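PDB 5MZ8: aldehyde dehydrogenase 21 from Physcomitrella patens subsp. patens, which oxidises succinic semialdehyde to succinate as a member of the aldehyde dehydrogenase family, with NADP(+) bound as the coenzyme. Local coordinates for the interface of chains A and B and the interface of chains A and C. Sequence-based numbering; all coordinates share one arbitrary frame. Chains: chain A/B/C, aldehyde dehydrogenase 21.

Contact 1: the interface of chains A and B. Residues chain A 162-164; chain B 96-98.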
loop_
_atom_site.group_PDB
_atom_site.type_symbol
_atom_site.label_atom_id
_atom_site.label_comp_id
_atom_site.label_asym_id
_atom_site.label_seq_id
_atom_site.Cartn_x
_atom_site.Cartn_y
_atom_site.Cartn_z
ATOM N N ASP A 162 16.137 -8.528 7.073
ATOM C CA ASP A 162 17.595 -8.375 7.099
ATOM C C ASP A 162 17.954 -6.895 6.903
ATOM O O ASP A 162 18.596 -6.517 5.929
ATOM C CB ASP A 162 18.268 -9.293 6.062
ATOM C CG ASP A 162 17.786 -9.163 4.613
ATOM O OD1 ASP A 162 16.652 -8.679 4.394
ATOM O OD2 ASP A 162 18.546 -9.542 3.703
ATOM N N ILE A 163 17.508 -6.059 7.847
ATOM C CA ILE A 163 17.704 -4.603 7.876
ATOM C C ILE A 163 19.102 -4.221 8.336
ATOM O O ILE A 163 19.534 -3.088 8.110
ATOM C CB ILE A 163 16.600 -3.895 8.709
ATOM C CG1 ILE A 163 16.548 -4.431 10.164
ATOM C CG2 ILE A 163 15.237 -4.005 7.982
ATOM C CD1 ILE A 163 15.773 -3.548 11.202
ATOM N N SER A 164 19.793 -5.153 9.010
ATOM C CA SER A 164 21.151 -4.991 9.526
ATOM C C SER A 164 21.815 -6.358 9.553
ATOM O O SER A 164 21.120 -7.373 9.433
ATOM C CB SER A 164 21.143 -4.339 10.911
ATOM O OG SER A 164 20.389 -5.085 11.851
ATOM N N GLY B 96 22.168 -9.437 0.767
ATOM C CA GLY B 96 21.196 -9.114 1.801
ATOM C C GLY B 96 20.801 -7.666 1.602
ATOM O O GLY B 96 21.601 -6.881 1.068
ATOM N N ALA B 97 19.560 -7.296 1.972
ATOM C CA ALA B 97 19.075 -5.920 1.810
ATOM C C ALA B 97 20.015 -4.910 2.518
ATOM O O ALA B 97 20.311 -3.847 1.968
ATOM C CB ALA B 97 17.642 -5.798 2.324
ATOM N N TYR B 98 20.526 -5.286 3.701
ATOM C CA TYR B 98 21.472 -4.497 4.488
ATOM C C TYR B 98 22.816 -4.298 3.745
ATOM O O TYR B 98 23.489 -3.284 3.974
ATOM C CB TYR B 98 21.698 -5.144 5.866
ATOM C CG TYR B 98 22.528 -6.413 5.842
ATOM C CD1 TYR B 98 21.940 -7.651 5.597
ATOM C CD2 TYR B 98 23.896 -6.381 6.101
ATOM C CE1 TYR B 98 22.699 -8.817 5.564
ATOM C CE2 TYR B 98 24.667 -7.541 6.063
ATOM C CZ TYR B 98 24.061 -8.757 5.803
ATOM O OH TYR B 98 24.818 -9.897 5.782
#
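A:Asp162 lies in a loop with a non-helical backbone (psi 62°) and faces the first turn of helix 97-113 of chain B, where B:Ala97 and B:Tyr98 already have helical backbones. Its carboxylate oxygen OD2 accepts a hydrogen bond from the amide N of B:Ala97 at 3.0 Å, with the N-H reaching it from above the carboxylate plane, 58° out of it. Placing CG between the backbone N and the carbonyl carbon (chi1 55°) turns the carboxylate toward this helix start. OD2 also meets CA of B:Gly96, while A:Asp162 OD1 comes within 3.7 Å of the B:Ala97 CB methyl. The carboxylate thus caps the N-terminal end of the helix from the neighbouring chain, and the helix dipole probably helps to stabilise its negative charge. The A:Asp162 carbonyl O is 3.2 Å from the B:Tyr98 amide N, a weak, strongly bent bond. The same A:Asp162 O lies 3.5 Å from CD1 of the B:Tyr98 ring. Farther along the loop, A:Ser164 O sits 3.9 Å above one face of that ring, toward its rim, and A:Ser164 CA packs against B:Tyr98 CB at 3.7 Å. This patch, repeated by the two-fold axis, fastens a loop to a helix start and probably helps to join subunits in the tetramer.

Contact 2: the interface of chains A and C. Residues chain A 278-281; chain C 271, 274, 489.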
loop_
_atom_site.group_PDB
_atom_site.type_symbol
_atom_site.label_atom_id
_atom_site.label_comp_id
_atom_site.label_asym_id
_atom_site.label_seq_id
_atom_site.Cartn_x
_atom_site.Cartn_y
_atom_site.Cartn_z
ATOM N N GLY A 278 -13.062 -4.139 30.419
ATOM C CA GLY A 278 -12.074 -5.143 30.790
ATOM C C GLY A 278 -10.911 -5.147 29.818
ATOM O O GLY A 278 -10.456 -4.085 29.394
ATOM N N LYS A 279 -10.457 -6.342 29.413
ATOM C CA LYS A 279 -9.290 -6.526 28.539
ATOM C C LYS A 279 -9.540 -6.302 27.032
ATOM O O LYS A 279 -8.585 -5.990 26.305
ATOM C CB LYS A 279 -8.657 -7.905 28.770
ATOM C CG LYS A 279 -8.236 -8.133 30.207
ATOM C CD LYS A 279 -7.658 -9.498 30.404
ATOM C CE LYS A 279 -7.256 -9.699 31.835
ATOM N NZ LYS A 279 -6.642 -11.034 32.034
ATOM N N LYS A 280 -10.794 -6.463 26.565
ATOM C CA LYS A 280 -11.191 -6.299 25.159
ATOM C C LYS A 280 -10.856 -4.923 24.559
ATOM O O LYS A 280 -10.796 -3.925 25.278
ATOM C CB LYS A 280 -12.697 -6.595 24.975
ATOM C CG LYS A 280 -13.644 -5.608 25.688
ATOM C CD LYS A 280 -15.148 -5.785 25.363
ATOM C CE LYS A 280 -15.821 -7.015 25.941
ATOM N NZ LYS A 280 -15.439 -7.284 27.355
ATOM N N LYS A 281 -10.669 -4.883 23.234
ATOM C CA LYS A 281 -10.461 -3.666 22.459
ATOM C C LYS A 281 -11.830 -2.966 22.358
ATOM O O LYS A 281 -12.885 -3.612 22.453
ATOM C CB LYS A 281 -9.922 -4.010 21.067
ATOM C CG LYS A 281 -8.441 -4.422 21.056
ATOM C CD LYS A 281 -7.896 -4.452 19.635
ATOM C CE LYS A 281 -6.452 -4.819 19.588
ATOM N NZ LYS A 281 -5.892 -4.708 18.217
ATOM N N TRP C 271 -3.154 -4.168 32.701
ATOM C CA TRP C 271 -4.612 -4.312 32.575
ATOM C C TRP C 271 -5.380 -3.351 33.498
ATOM O O TRP C 271 -6.387 -2.776 33.080
ATOM C CB TRP C 271 -5.062 -5.774 32.752
ATOM C CG TRP C 271 -4.568 -6.678 31.653
ATOM C CD1 TRP C 271 -3.754 -7.757 31.797
ATOM C CD2 TRP C 271 -4.813 -6.546 30.238
ATOM N NE1 TRP C 271 -3.474 -8.309 30.569
ATOM C CE2 TRP C 271 -4.136 -7.605 29.596
ATOM C CE3 TRP C 271 -5.553 -5.641 29.445
ATOM C CZ2 TRP C 271 -4.168 -7.788 28.207
ATOM C CZ3 TRP C 271 -5.549 -5.801 28.061
ATOM C CH2 TRP C 271 -4.869 -6.868 27.458
ATOM N N LYS C 274 -5.153 0.140 31.885
ATOM C CA LYS C 274 -6.106 0.180 30.776
ATOM C C LYS C 274 -7.526 0.506 31.299
ATOM O O LYS C 274 -8.200 1.350 30.719
ATOM C CB LYS C 274 -6.100 -1.158 30.008
ATOM C CG LYS C 274 -6.994 -1.159 28.769
ATOM C CD LYS C 274 -7.102 -2.532 28.141
ATOM C CE LYS C 274 -7.964 -2.547 26.890
ATOM N NZ LYS C 274 -9.423 -2.514 27.218
ATOM N N ILE C 489 -2.203 -5.408 24.082
ATOM C CA ILE C 489 -2.994 -4.884 22.968
ATOM C C ILE C 489 -2.116 -4.021 22.051
ATOM O O ILE C 489 -1.284 -3.261 22.541
ATOM C CB ILE C 489 -4.330 -4.191 23.363
ATOM C CG1 ILE C 489 -4.130 -3.073 24.386
ATOM C CG2 ILE C 489 -5.384 -5.221 23.842
ATOM C CD1 ILE C 489 -5.183 -2.027 24.302
#
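The side-chain amine nitrogen NZ of C:Lys274 is gripped by two backbone carbonyls of the loop A:278-280, donating to A:Lys280 O at 2.8 Å and to A:Gly278 O at 2.9 Å. It is tilted 30° from the carbonyl plane of A:Lys280 and less from that of A:Gly278. From helix 267-276 of chain C the lysine chain runs extended to CE and bends at the last torsion (chi4 -77°), which brings NZ between the two oxygens; these carbonyls would probably help to balance its positive charge. The intervening carbonyl, A:Lys279 O, is 3.5 Å from CE of C:Lys274 and also looks toward the six-membered ring of C:Trp271. That indole is the platform for the A:Lys279 side chain, which crosses it at about a right angle. A:Lys279 CG lies over one face, toward the rim, 3.9 Å from the centroid of the C:Trp271 six-membered ring in a CH-pi contact, and the extended chain carries A:Lys279 CE on to the five-membered ring, 4.0 Å from C:Trp271 CD1. Within chain C, CD of C:Lys274 meets the edge of the indole in plane and probably steadies it. With an alanine in place of C:Trp271, the A:Lys279 chain would probably lose its aromatic support and swing more freely, and C:Lys274 the neighbour beside its CD. C:Ile489 CG2 lies 4.1 Å from A:Lys279 O and 4.2 Å from A:Lys281 CG, where strand 281-285 begins.

Contact 3: the interface of chains A and C. Residues chain A 458, 465-468; chain C 506-508.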
loop_
_atom_site.group_PDB
_atom_site.type_symbol
_atom_site.label_atom_id
_atom_site.label_comp_id
_atom_site.label_asym_id
_atom_site.label_seq_id
_atom_site.Cartn_x
_atom_site.Cartn_y
_atom_site.Cartn_z
ATOM N N PHE A 458 -7.810 21.917 6.597
ATOM C CA PHE A 458 -7.509 20.483 6.656
ATOM C C PHE A 458 -6.430 20.227 7.730
ATOM O O PHE A 458 -6.571 19.313 8.536
ATOM C CB PHE A 458 -7.060 19.956 5.264
ATOM C CG PHE A 458 -6.764 18.478 5.155
ATOM C CD1 PHE A 458 -7.468 17.546 5.918
ATOM C CD2 PHE A 458 -5.828 18.008 4.247
ATOM C CE1 PHE A 458 -7.225 16.173 5.784
ATOM C CE2 PHE A 458 -5.583 16.633 4.112
ATOM C CZ PHE A 458 -6.289 15.724 4.880
ATOM N N GLY A 465 -12.758 14.355 9.983
ATOM C CA GLY A 465 -13.091 14.660 8.595
ATOM C C GLY A 465 -13.476 16.097 8.315
ATOM O O GLY A 465 -14.398 16.641 8.928
ATOM N N VAL A 466 -12.772 16.709 7.353
ATOM C CA VAL A 466 -12.996 18.096 6.951
ATOM C C VAL A 466 -13.730 18.034 5.623
ATOM O O VAL A 466 -13.239 17.422 4.677
ATOM C CB VAL A 466 -11.685 18.933 6.852
ATOM C CG1 VAL A 466 -11.973 20.367 6.399
ATOM C CG2 VAL A 466 -10.915 18.936 8.171
ATOM N N ILE A 467 -14.930 18.619 5.579
ATOM C CA ILE A 467 -15.727 18.644 4.363
ATOM C C ILE A 467 -15.431 19.940 3.637
ATOM O O ILE A 467 -15.656 21.031 4.173
ATOM C CB ILE A 467 -17.250 18.399 4.571
ATOM C CG1 ILE A 467 -17.526 17.232 5.544
ATOM C CG2 ILE A 467 -17.924 18.157 3.221
ATOM C CD1 ILE A 467 -16.939 15.815 5.205
ATOM N N LEU A 468 -14.924 19.805 2.410
ATOM C CA LEU A 468 -14.583 20.938 1.576
ATOM C C LEU A 468 -15.666 21.193 0.535
ATOM O O LEU A 468 -15.954 20.347 -0.324
ATOM C CB LEU A 468 -13.177 20.758 0.954
ATOM C CG LEU A 468 -12.635 21.859 0.029
ATOM C CD1 LEU A 468 -12.654 23.251 0.693
ATOM C CD2 LEU A 468 -11.236 21.506 -0.436
ATOM N N VAL C 506 -9.572 12.872 6.938
ATOM C CA VAL C 506 -9.929 12.891 5.531
ATOM C C VAL C 506 -10.457 14.279 5.138
ATOM O O VAL C 506 -11.276 14.856 5.852
ATOM C CB VAL C 506 -10.895 11.721 5.129
ATOM C CG1 VAL C 506 -12.257 11.803 5.836
ATOM C CG2 VAL C 506 -11.073 11.621 3.612
ATOM N N LEU C 507 -9.959 14.813 4.015
ATOM C CA LEU C 507 -10.466 16.045 3.423
ATOM C C LEU C 507 -11.412 15.541 2.312
ATOM O O LEU C 507 -10.926 15.016 1.314
ATOM C CB LEU C 507 -9.331 16.907 2.831
ATOM C CG LEU C 507 -9.728 18.224 2.142
ATOM C CD1 LEU C 507 -10.317 19.222 3.132
ATOM C CD2 LEU C 507 -8.531 18.841 1.425
ATOM N N VAL C 508 -12.739 15.592 2.544
ATOM C CA VAL C 508 -13.738 15.157 1.557
ATOM C C VAL C 508 -14.011 16.372 0.680
ATOM O O VAL C 508 -14.447 17.406 1.178
ATOM C CB VAL C 508 -15.028 14.540 2.177
ATOM C CG1 VAL C 508 -16.023 14.154 1.094
ATOM C CG2 VAL C 508 -14.699 13.330 3.043
#
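Strand 465-468 of chain A and strand 502-510 of chain C pair in parallel, extending a beta-sheet from one subunit into the other, as is typical of aldehyde dehydrogenase dimers. A:Val466 uses both its backbone groups: its N donates to C:Val506 O at 2.8 Å, and its O accepts a bond from C:Val508 N at 2.9 Å. The ladder continues as A:Leu468 N donates to C:Val508 O at 2.7 Å, a nearly straight bond of 170° at the hydrogen. Packing is tight on the face of this ladder that carries C:Leu507. Its CB sits over the centre of the A:Phe458 ring, 3.6 Å from the centroid, in a CH-pi contact, with CD2 lying over the CG-CD2 side of the same ring. With CG anti to the backbone N (chi1 -178°), the phenylalanine swings its ring out from helix 451-460, so that one face meets C:Leu507 CB. The other branch of C:Leu507, CD1, turns back to the strand and lies against both A:Val466 CG1 and A:Leu468 CB. On the opposite face the packing looks looser. There A:Ile467 and C:Val508 lie side by side, pointing the same way, and meet through A:Ile467 CD1 and C:Val508 CB at 3.8 Å. Toward the start of the ladder A:Gly465 has no side chain to offer, and its CA is met by C:Val506 CG1 at 4.1 Å.

Contacts 2 and 3 belong to the same A-C interface, with centres about 32 Å apart, so the interface extends over at least this span; contact 1 joins chain A to chain B, its centre about 36 Å from that of contact 2 and 40 Å from that of contact 3. The contacts share no residues. Contact 2 touches strand 281-285, which ends at the predicted active-site residue A:Glu285. The centre of contact 2 is about 17 Å from A:Glu285, that of contact 3 is about 15 Å from A:Glu285, and that of contact 1 is about 39 Å from A:Glu285. The A-C pairing may therefore help to frame the catalytic region, whereas contact 1 more likely serves tetramer assembly.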